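Galactose-1-phosphate uridylyltransferase (Pyrobaculum aerophilum str. IM2, PDB 6K9Z) transfers uridylyl groups in galactose 1-phosphate metabolism, probably using UDP-glucose as the nucleotide donor, and binds zinc and iron. Local coordinates at the zinc ion site and the interface of chains A and B. Sequence-based numbering; all coordinates share one arbitrary frame. Chains: chain A/B, Galactose-1-phosphate uridylyltransferase.

Contact 1: the zinc ion site. Residues chain A 30, 32-33, 83, 86, 137-138. With ZN (zinc ion), chain C.
A zinc ion is held by two cysteines and two histidines in a near-tetrahedral site. A:Cys30 SG and A:Cys33 SG each bind ZN at 2.3 Å. The two sulfurs subtend 119° at ZN. The two cysteines form a CxxC motif, but their side chains point differently. In A:Cys30 the SG is anti to the backbone N (chi1 175°). In A:Cys33 it is anti to the carbonyl carbon (chi1 -85°). The sulfurs therefore converge on the metal from two ends of a short turn. The backbone N of A:Phe32 donates to A:Cys30 SG at 3.4 Å, which may soften the charge on that sulfur.

Both histidines bind through ND1 and turn NE2 away from the metal. A:His86 ND1 lies 1.9 Å from ZN, and A:His138 ND1 lies 2.1 Å from ZN. Each has CG anti to its backbone N. The far nitrogens are tied down by a second shell. A:His138 NE2 donates to the carbonyl O of A:Thr83 at 2.7 Å, close to the ring plane and nearly along the C=O axis. A:His86 NE2 donates to the hydroxyl OG1 of A:Thr137 at 2.7 Å, a more bent bond tilted from the ring plane. These bonds should fix the rotation of both rings. A:Phe32 CB sits over one face of the A:His138 imidazole, near its rim, while A:Cys33 SG lies at its edge in plane. A:His138 CA lies over one face of the A:His86 imidazole, also near the rim, with A:Cys30 SG at its edge in plane.

The cysteines and histidines named here lie in loops. A:His138 comes just ahead of strand 140-146, so the zinc probably holds the cysteine turn near the start of that strand, whose first residue is the predicted active-site position.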
ATOM      1  N   CYS A  30       3.750  29.868   5.261  1.00 30.40           N
ATOM      2  CA  CYS A  30       2.708  28.798   5.185  1.00 28.73           C
ATOM      3  C   CYS A  30       1.702  29.162   4.096  1.00 27.65           C
ATOM      4  O   CYS A  30       1.102  30.247   4.150  1.00 27.62           O
ATOM      5  CB  CYS A  30       2.011  28.623   6.519  1.00 27.80           C
ATOM      6  SG  CYS A  30       0.663  27.438   6.370  1.00 26.27           S
ATOM      7  N   PHE A  32      -1.242  28.066   3.591  1.00 27.72           N
ATOM      8  CA  PHE A  32      -2.625  27.769   4.076  1.00 27.51           C
ATOM      9  C   PHE A  32      -3.042  28.724   5.193  1.00 28.01           C
ATOM     10  O   PHE A  32      -4.225  28.797   5.442  1.00 28.80           O
ATOM     11  CB  PHE A  32      -2.744  26.320   4.552  1.00 27.49           C
ATOM     12  CG  PHE A  32      -2.421  25.296   3.498  1.00 27.72           C
ATOM     13  CD1 PHE A  32      -2.660  25.561   2.153  1.00 27.97           C
ATOM     14  CD2 PHE A  32      -1.897  24.062   3.860  1.00 28.00           C
ATOM     15  CE1 PHE A  32      -2.364  24.601   1.195  1.00 28.16           C
ATOM     16  CE2 PHE A  32      -1.595  23.104   2.896  1.00 27.69           C
ATOM     17  CZ  PHE A  32      -1.842  23.381   1.567  1.00 27.72           C
ATOM     18  N   CYS A  33      -2.126  29.481   5.788  1.00 28.20           N
ATOM     19  CA  CYS A  33      -2.468  30.542   6.754  1.00 29.26           C
ATOM     20  C   CYS A  33      -3.286  31.665   6.073  1.00 31.56           C
ATOM     21  O   CYS A  33      -3.243  31.884   4.829  1.00 33.95           O
ATOM     22  CB  CYS A  33      -1.245  31.146   7.401  1.00 29.03           C
ATOM     23  SG  CYS A  33      -0.671  30.198   8.840  1.00 27.67           S
ATOM     24  N   THR A  83      -8.792  24.948   9.493  1.00 23.44           N
ATOM     25  CA  THR A  83      -8.845  26.017  10.529  1.00 24.87           C
ATOM     26  C   THR A  83      -7.911  27.112  10.064  1.00 25.61           C
ATOM     27  O   THR A  83      -6.914  26.804   9.414  1.00 25.65           O
ATOM     28  CB  THR A  83      -8.384  25.495  11.903  1.00 25.25           C
ATOM     29  OG1 THR A  83      -8.253  26.585  12.803  1.00 26.51           O
ATOM     30  CG2 THR A  83      -7.033  24.793  11.827  1.00 25.67           C
ATOM     31  N   HIS A  86      -2.752  27.992  12.556  1.00 34.46           N
ATOM     32  CA  HIS A  86      -1.611  27.129  12.149  1.00 35.11           C
ATOM     33  C   HIS A  86      -1.150  26.181  13.263  1.00 36.69           C
ATOM     34  O   HIS A  86      -0.856  25.017  12.948  1.00 35.77           O
ATOM     35  CB  HIS A  86      -0.442  27.991  11.664  1.00 36.18           C
ATOM     36  CG  HIS A  86       0.635  27.208  11.000  1.00 35.66           C
ATOM     37  ND1 HIS A  86       0.760  27.150   9.630  1.00 35.81           N
ATOM     38  CD2 HIS A  86       1.632  26.451  11.505  1.00 37.12           C
ATOM     39  CE1 HIS A  86       1.792  26.395   9.318  1.00 35.67           C
ATOM     40  NE2 HIS A  86       2.342  25.953  10.451  1.00 36.63           N
ATOM     41  N   THR A 137       2.756  21.917   8.286  1.00 33.40           N
ATOM     42  CA  THR A 137       2.299  21.714   9.691  1.00 34.65           C
ATOM     43  C   THR A 137       0.863  22.249   9.881  1.00 32.55           C
ATOM     44  O   THR A 137       0.174  21.853  10.855  1.00 35.78           O
ATOM     45  CB  THR A 137       3.351  22.284  10.648  1.00 37.56           C
ATOM     46  OG1 THR A 137       3.736  23.634  10.326  1.00 40.93           O
ATOM     47  CG2 THR A 137       4.606  21.431  10.607  1.00 39.28           C
ATOM     48  N   HIS A 138       0.359  23.057   8.953  1.00 29.14           N
ATOM     49  CA  HIS A 138      -1.025  23.595   9.052  1.00 25.76           C
ATOM     50  C   HIS A 138      -2.001  22.448   8.875  1.00 24.07           C
ATOM     51  O   HIS A 138      -1.802  21.649   7.958  1.00 22.43           O
ATOM     52  CB  HIS A 138      -1.223  24.704   8.006  1.00 25.61           C
ATOM     53  CG  HIS A 138      -2.363  25.620   8.320  1.00 24.75           C
ATOM     54  ND1 HIS A 138      -2.198  26.926   8.650  1.00 24.40           N
ATOM     55  CD2 HIS A 138      -3.680  25.373   8.354  1.00 22.93           C
ATOM     56  CE1 HIS A 138      -3.378  27.492   8.852  1.00 24.76           C
ATOM     57  NE2 HIS A 138      -4.329  26.535   8.708  1.00 23.07           N
TER
HETATM   58 ZN    ZN C 401      -0.391  27.978   8.313  1.00 24.16          ZN

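Contact 2: the interface of chains A and B. Residues chain A 200, 248, 272, 282-283, 287; chain B 200, 248, 272, 282-283, 287.
Helix 284-289 of each chain presents A:Leu287 or B:Leu287 to the other subunit. The leucine packs into an apolar site formed with strand 247-252 and the loop that carries A:Trp200 or B:Trp200. The patch is two-fold symmetric, so every contact has a twin with the chains exchanged. It may well be part of a biological dimer interface.

B:Leu287 is the plug on one side. Its CG is anti to the carbonyl carbon (chi1 -58°), and both methyls reach into chain A. CD1 sits over one face of the A:Trp200 indole, offset toward the rim of the six-membered ring. B:Leu287 CD1 is 3.9 Å from A:Trp200 CZ2, and CD2 touches the same rim. The two side chains cross obliquely. The methyl CB of A:Ala282 meets B:Leu287 CD2 at 4.0 Å.

A:Ile248 approaches from another side and crosses B:Leu287 at about a right angle. Its CG1 is anti to the carbonyl carbon (chi1 -67°); this and the second torsion bring CD1 toward the other chain. A:Ile248 CD1 meets B:Leu287 CD1 at 3.8 Å, tip to tip. The same methyl lies 3.6 Å from B:Ala283 CA, and CG1 also rests against that backbone. An alanine here would remove CG1, CG2 and CD1, and would probably lose the packing against B:Ala283 and leave B:Leu287 less firmly held on this side.

No polar atom bonds directly across this patch, so packing carries the direct contact. One water does link the chains near A:Ala282 and B:Ala282. The backbone N of A:Ala282 lies 3.2 Å from water 1, with a nearly straight geometry at the hydrogen (174°). Water 1 in turn lies 3.1 Å from the carbonyl O of B:Ala282.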
ATOM      1  N   TRP A 200      -3.570  -2.567   9.742  1.00 16.76           N
ATOM      2  CA  TRP A 200      -2.616  -1.554  10.242  1.00 17.69           C
ATOM      3  C   TRP A 200      -2.582  -1.588  11.775  1.00 18.19           C
ATOM      4  O   TRP A 200      -3.500  -2.110  12.416  1.00 17.61           O
ATOM      5  CB  TRP A 200      -2.948  -0.187   9.605  1.00 17.05           C
ATOM      6  CG  TRP A 200      -2.942  -0.280   8.112  1.00 17.27           C
ATOM      7  CD1 TRP A 200      -4.024  -0.301   7.266  1.00 16.76           C
ATOM      8  CD2 TRP A 200      -1.780  -0.467   7.279  1.00 17.53           C
ATOM      9  NE1 TRP A 200      -3.608  -0.476   5.976  1.00 17.43           N
ATOM     10  CE2 TRP A 200      -2.245  -0.550   5.951  1.00 17.46           C
ATOM     11  CE3 TRP A 200      -0.408  -0.542   7.530  1.00 18.51           C
ATOM     12  CZ2 TRP A 200      -1.383  -0.757   4.884  1.00 18.32           C
ATOM     13  CZ3 TRP A 200       0.459  -0.724   6.464  1.00 18.84           C
ATOM     14  CH2 TRP A 200      -0.045  -0.871   5.168  1.00 18.08           C
ATOM     15  N   ILE A 248      -3.397   7.904   8.826  1.00 16.56           N
ATOM     16  CA  ILE A 248      -4.050   8.082   7.521  1.00 16.86           C
ATOM     17  C   ILE A 248      -5.535   7.945   7.790  1.00 16.54           C
ATOM     18  O   ILE A 248      -5.925   7.024   8.501  1.00 16.32           O
ATOM     19  CB  ILE A 248      -3.560   7.032   6.543  1.00 18.97           C
ATOM     20  CG1 ILE A 248      -2.083   7.285   6.227  1.00 19.79           C
ATOM     21  CG2 ILE A 248      -4.446   6.985   5.329  1.00 19.29           C
ATOM     22  CD1 ILE A 248      -1.298   6.043   5.992  1.00 21.54           C
ATOM     23  N   MET A 272      -0.312   4.572  12.609  1.00 18.61           N
ATOM     24  CA  MET A 272       0.854   3.893  11.987  1.00 19.48           C
ATOM     25  C   MET A 272       1.932   3.582  13.029  1.00 20.30           C
ATOM     26  O   MET A 272       2.993   3.129  12.641  1.00 21.35           O
ATOM     27  CB  MET A 272       1.399   4.675  10.791  1.00 19.76           C
ATOM     28  CG  MET A 272       0.376   4.822   9.670  1.00 20.05           C
ATOM     29  SD  MET A 272      -0.090   3.162   9.045  1.00 21.39           S
ATOM     30  CE  MET A 272       1.341   2.829   8.038  1.00 23.47           C
ATOM     31  N   ALA A 282       4.812   0.566   5.113  1.00 21.01           N
ATOM     32  CA  ALA A 282       4.311  -0.402   4.116  1.00 19.80           C
ATOM     33  C   ALA A 282       5.541  -0.778   3.281  1.00 19.91           C
ATOM     34  O   ALA A 282       6.169   0.141   2.728  1.00 20.10           O
ATOM     35  CB  ALA A 282       3.250   0.240   3.264  1.00 19.10           C
ATOM     36  N   ALA A 283       5.873  -2.068   3.191  1.00 19.31           N
ATOM     37  CA  ALA A 283       7.096  -2.461   2.453  1.00 18.95           C
ATOM     38  C   ALA A 283       6.841  -3.627   1.491  1.00 18.33           C
ATOM     39  O   ALA A 283       5.819  -3.609   0.787  1.00 17.89           O
ATOM     40  CB  ALA A 283       8.224  -2.747   3.412  1.00 20.15           C
ATOM     41  N   LEU A 287       3.244  -3.623  -0.055  1.00 16.03           N
ATOM     42  CA  LEU A 287       3.213  -2.980  -1.403  1.00 15.97           C
ATOM     43  C   LEU A 287       3.456  -4.031  -2.495  1.00 16.19           C
ATOM     44  O   LEU A 287       2.864  -3.895  -3.588  1.00 17.02           O
ATOM     45  CB  LEU A 287       4.264  -1.859  -1.429  1.00 15.96           C
ATOM     46  CG  LEU A 287       4.101  -0.773  -0.359  1.00 15.97           C
ATOM     47  CD1 LEU A 287       5.133   0.300  -0.557  1.00 16.81           C
ATOM     48  CD2 LEU A 287       2.713  -0.163  -0.368  1.00 15.99           C
TER
ATOM     49  N   TRP B 200       5.833   3.556  -8.428  1.00 16.86           N
ATOM     50  CA  TRP B 200       6.774   4.051  -7.394  1.00 16.74           C
ATOM     51  C   TRP B 200       7.830   4.912  -8.058  1.00 18.24           C
ATOM     52  O   TRP B 200       7.977   4.865  -9.288  1.00 18.70           O
ATOM     53  CB  TRP B 200       7.318   2.882  -6.592  1.00 16.81           C
ATOM     54  CG  TRP B 200       6.226   2.086  -5.955  1.00 16.26           C
ATOM     55  CD1 TRP B 200       5.748   0.876  -6.363  1.00 16.80           C
ATOM     56  CD2 TRP B 200       5.394   2.515  -4.878  1.00 16.95           C
ATOM     57  NE1 TRP B 200       4.637   0.551  -5.625  1.00 17.35           N
ATOM     58  CE2 TRP B 200       4.447   1.500  -4.665  1.00 17.13           C
ATOM     59  CE3 TRP B 200       5.359   3.658  -4.078  1.00 18.38           C
ATOM     60  CZ2 TRP B 200       3.451   1.617  -3.701  1.00 18.36           C
ATOM     61  CZ3 TRP B 200       4.386   3.759  -3.101  1.00 19.12           C
ATOM     62  CH2 TRP B 200       3.442   2.751  -2.926  1.00 18.49           C
ATOM     63  N   ILE B 248      12.279  -1.693  -2.120  1.00 15.15           N
ATOM     64  CA  ILE B 248      11.573  -2.959  -1.900  1.00 16.03           C
ATOM     65  C   ILE B 248      11.781  -3.808  -3.148  1.00 15.59           C
ATOM     66  O   ILE B 248      11.673  -3.266  -4.260  1.00 15.82           O
ATOM     67  CB  ILE B 248      10.091  -2.624  -1.712  1.00 17.86           C
ATOM     68  CG1 ILE B 248       9.876  -1.886  -0.398  1.00 20.21           C
ATOM     69  CG2 ILE B 248       9.254  -3.848  -1.953  1.00 18.11           C
ATOM     70  CD1 ILE B 248       8.700  -0.927  -0.514  1.00 21.89           C
ATOM     71  N   MET B 272      12.319   4.041  -3.516  1.00 16.66           N
ATOM     72  CA  MET B 272      11.372   4.858  -2.747  1.00 17.53           C
ATOM     73  C   MET B 272      11.881   6.286  -2.557  1.00 18.82           C
ATOM     74  O   MET B 272      11.236   7.070  -1.838  1.00 20.12           O
ATOM     75  CB  MET B 272      11.070   4.180  -1.412  1.00 18.39           C
ATOM     76  CG  MET B 272      10.445   2.814  -1.557  1.00 18.02           C
ATOM     77  SD  MET B 272       8.855   2.867  -2.515  1.00 18.58           S
ATOM     78  CE  MET B 272       7.826   3.562  -1.244  1.00 22.32           C
ATOM     79  N   ALA B 282       3.943   5.629   1.399  1.00 21.56           N
ATOM     80  CA  ALA B 282       2.629   5.131   0.946  1.00 19.34           C
ATOM     81  C   ALA B 282       1.651   5.624   2.017  1.00 18.87           C
ATOM     82  O   ALA B 282       1.831   5.240   3.184  1.00 18.87           O
ATOM     83  CB  ALA B 282       2.648   3.627   0.861  1.00 19.28           C
ATOM     84  N   ALA B 283       0.694   6.477   1.647  1.00 18.37           N
ATOM     85  CA  ALA B 283      -0.223   7.054   2.658  1.00 18.63           C
ATOM     86  C   ALA B 283      -1.696   6.911   2.249  1.00 17.87           C
ATOM     87  O   ALA B 283      -2.084   5.824   1.809  1.00 17.59           O
ATOM     88  CB  ALA B 283       0.162   8.481   2.955  1.00 19.99           C
ATOM     89  N   LEU B 287      -2.469   3.611   0.300  1.00 15.99           N
ATOM     90  CA  LEU B 287      -2.933   2.596   1.286  1.00 16.30           C
ATOM     91  C   LEU B 287      -4.468   2.684   1.404  1.00 16.47           C
ATOM     92  O   LEU B 287      -5.116   1.601   1.510  1.00 16.27           O
ATOM     93  CB  LEU B 287      -2.315   2.809   2.645  1.00 16.84           C
ATOM     94  CG  LEU B 287      -0.781   2.774   2.670  1.00 17.54           C
ATOM     95  CD1 LEU B 287      -0.276   2.866   4.089  1.00 18.65           C
ATOM     96  CD2 LEU B 287      -0.279   1.532   1.960  1.00 17.16           C
TER
HETATM   97  O   HOH W   1       3.842   3.575   4.815  1.00 34.30           O

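The centres of the C-alpha atoms of contact 1 and contact 2 are about 26 Å apart, and they share no residue or secondary-structure element. Contact 1 ties together loops of the N-terminal half of one chain. Contact 2 joins C-terminal segments of two chains. Position A:Phe140, changed in this mutant and predicted to be the uridylylated histidine in the natural enzyme, lies about 7 Å from the centre of contact 1 and about 17 Å from that of contact 2. The zinc site lies nearer to it and may help to shape the scaffold there. Contact 2 more likely serves to hold the subunits together.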